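Local coordinates for protein beta-gamma-crystallin (Geodia cydonium, PDB 4IAU) that binds calcium through a beta/gamma-crystallin Greek key domain, although its wider biological role is not established, at residues G85-K90 with G96-L101. Sequence-based numbering, arbitrary orientation. Where two conformers were deposited one is given.
Sequences GATLYK and GKELDL. With CA (calcium ion), chain B.
The antiparallel beta hairpin of a beta/gamma-crystallin Greek key domain pairs Ala-86 to Tyr-89 with Glu-98 to Leu-101, the latter strand lying at the edge of its four-stranded sheet. It illustrates how one pairing can support two chemically different faces. Ala-86 and Leu-101, like Leu-88 and Leu-99, are hydrogen-bonded pairs; Leu-88 N reaches Leu-99 O at 2.9 Å in an almost straight bond (174°). On their face, Leu-88 CD1 packs 3.9 Å from Leu-101 CD1, and Met-159 of strand 158-161 touches both leucines.

The opposite face, with Thr-87, Tyr-89, Glu-98 and Asp-100, carries the polar groups. Thr-87 OG1 donates to the anti side of Asp-100 OD1 at 2.7 Å, 21° out of the carboxylate plane, while Lys-80 forms a salt bridge with OD2. With OG1 beside the backbone N (chi1 -63°), the hydroxyl faces Asp-100, and CG2 lies 3.4 Å from Asp-100 OD1. A valine here would probably leave Asp-100 OD1 without this donor and Thr-81 OG1 without its partner. Alongside, Glu-98 CB meets the Tyr-89 ring obliquely, and a water in the ring plane bridges Tyr-89 OH to Glu-98 OE1.

Toward the connecting loop, Lys-90 N bonds to Lys-97 O, while Lys-90 O binds calcium at 2.3 Å, a site to which Gly-112 O, Ser-114 OG and Asp-154 OD1 also contribute, with a water 2.4 Å from the ion.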
loop_
_atom_site.group_PDB
_atom_site.type_symbol
_atom_site.label_atom_id
_atom_site.label_comp_id
_atom_site.label_asym_id
_atom_site.label_seq_id
_atom_site.Cartn_x
_atom_site.Cartn_y
_atom_site.Cartn_z
ATOM N N GLY A 85 -11.284 -4.103 2.117
ATOM C CA GLY A 85 -11.310 -3.001 3.093
ATOM C C GLY A 85 -10.281 -1.964 2.767
ATOM O O GLY A 85 -10.254 -1.461 1.620
ATOM N N ALA A 86 -9.431 -1.606 3.717
ATOM C CA ALA A 86 -8.479 -0.522 3.573
ATOM C C ALA A 86 -7.134 -0.974 4.152
ATOM O O ALA A 86 -7.087 -1.779 5.081
ATOM C CB ALA A 86 -8.943 0.727 4.303
ATOM N N THR A 87 -6.045 -0.398 3.624
ATOM C CA THR A 87 -4.703 -0.578 4.196
ATOM C C THR A 87 -4.114 0.811 4.460
ATOM O O THR A 87 -4.233 1.696 3.629
ATOM C CB THR A 87 -3.776 -1.402 3.287
ATOM O OG1 THR A 87 -4.303 -2.693 3.134
ATOM C CG2 THR A 87 -2.387 -1.577 3.851
ATOM N N LEU A 88 -3.516 0.944 5.655
ATOM C CA LEU A 88 -2.860 2.147 6.119
ATOM C C LEU A 88 -1.334 1.967 6.062
ATOM O O LEU A 88 -0.859 0.848 6.288
ATOM C CB LEU A 88 -3.276 2.468 7.542
ATOM C CG LEU A 88 -4.789 2.522 7.763
ATOM C CD1 LEU A 88 -5.048 2.848 9.239
ATOM C CD2 LEU A 88 -5.439 3.532 6.862
ATOM N N TYR A 89 -0.626 3.048 5.840
ATOM C CA TYR A 89 0.831 3.003 5.685
ATOM C C TYR A 89 1.486 4.091 6.514
ATOM O O TYR A 89 0.963 5.217 6.656
ATOM C CB TYR A 89 1.199 3.186 4.216
ATOM C CG TYR A 89 0.630 2.135 3.327
ATOM C CD1 TYR A 89 1.314 0.962 3.064
ATOM C CD2 TYR A 89 -0.617 2.293 2.704
ATOM C CE1 TYR A 89 0.790 -0.026 2.221
ATOM C CE2 TYR A 89 -1.147 1.326 1.886
ATOM C CZ TYR A 89 -0.438 0.155 1.647
ATOM O OH TYR A 89 -1.019 -0.780 0.815
ATOM N N LYS A 90 2.642 3.748 7.071
ATOM C CA LYS A 90 3.377 4.680 7.941
ATOM C C LYS A 90 3.898 5.881 7.169
ATOM O O LYS A 90 3.930 6.986 7.692
ATOM C CB LYS A 90 4.542 3.947 8.593
ATOM C CG LYS A 90 5.339 4.811 9.552
ATOM C CD LYS A 90 6.484 4.075 10.201
ATOM C CE LYS A 90 7.209 4.932 11.194
ATOM N NZ LYS A 90 8.393 4.196 11.756
ATOM N N GLY A 96 6.684 2.048 4.041
ATOM C CA GLY A 96 6.889 1.653 5.434
ATOM C C GLY A 96 5.875 0.665 5.939
ATOM O O GLY A 96 5.171 -0.028 5.198
ATOM N N LYS A 97 5.792 0.577 7.266
ATOM C CA LYS A 97 4.918 -0.391 7.935
ATOM C C LYS A 97 3.495 -0.195 7.466
ATOM O O LYS A 97 2.979 0.923 7.430
ATOM C CB LYS A 97 5.018 -0.159 9.434
ATOM C CG LYS A 97 4.287 -1.191 10.266
ATOM C CD LYS A 97 4.578 -1.163 11.727
ATOM C CE LYS A 97 5.853 -1.823 12.193
ATOM N NZ LYS A 97 5.578 -2.553 13.476
ATOM N N GLU A 98 2.817 -1.311 7.157
ATOM C CA GLU A 98 1.427 -1.288 6.764
ATOM C C GLU A 98 0.552 -1.952 7.845
ATOM O O GLU A 98 1.012 -2.734 8.688
ATOM C CB GLU A 98 1.197 -2.009 5.420
ATOM C CG GLU A 98 1.362 -3.515 5.481
ATOM C CD GLU A 98 1.141 -4.255 4.190
ATOM O OE1 GLU A 98 0.466 -3.710 3.272
ATOM O OE2 GLU A 98 1.659 -5.387 4.056
ATOM N N LEU A 99 -0.731 -1.630 7.768
ATOM C CA LEU A 99 -1.749 -2.193 8.638
ATOM C C LEU A 99 -3.012 -2.390 7.830
ATOM O O LEU A 99 -3.567 -1.444 7.247
ATOM C CB LEU A 99 -2.040 -1.276 9.833
ATOM C CG LEU A 99 -3.150 -1.728 10.740
ATOM C CD1 LEU A 99 -2.790 -3.003 11.472
ATOM C CD2 LEU A 99 -3.504 -0.590 11.684
ATOM N N ASP A 100 -3.498 -3.634 7.752
ATOM C CA ASP A 100 -4.712 -3.972 7.064
ATOM C C ASP A 100 -5.937 -3.806 7.973
ATOM O O ASP A 100 -5.953 -4.266 9.125
ATOM C CB ASP A 100 -4.679 -5.421 6.595
ATOM C CG ASP A 100 -3.679 -5.675 5.455
ATOM O OD1 ASP A 100 -3.433 -4.742 4.666
ATOM O OD2 ASP A 100 -3.207 -6.809 5.347
ATOM N N LEU A 101 -6.970 -3.150 7.423
ATOM C CA LEU A 101 -8.259 -2.943 8.039
ATOM C C LEU A 101 -9.337 -3.597 7.208
ATOM O O LEU A 101 -9.935 -2.982 6.317
ATOM C CB LEU A 101 -8.630 -1.461 8.226
ATOM C CG LEU A 101 -8.072 -0.769 9.465
ATOM C CD1 LEU A 101 -6.555 -0.690 9.513
ATOM C CD2 LEU A 101 -8.668 0.604 9.618
HETATM CA CA CA B . 4.136 8.739 9.145
HETATM O O HOH W 1 0.509 -3.055 0.700
HETATM O O HOH W 2 5.600 8.140 10.880
#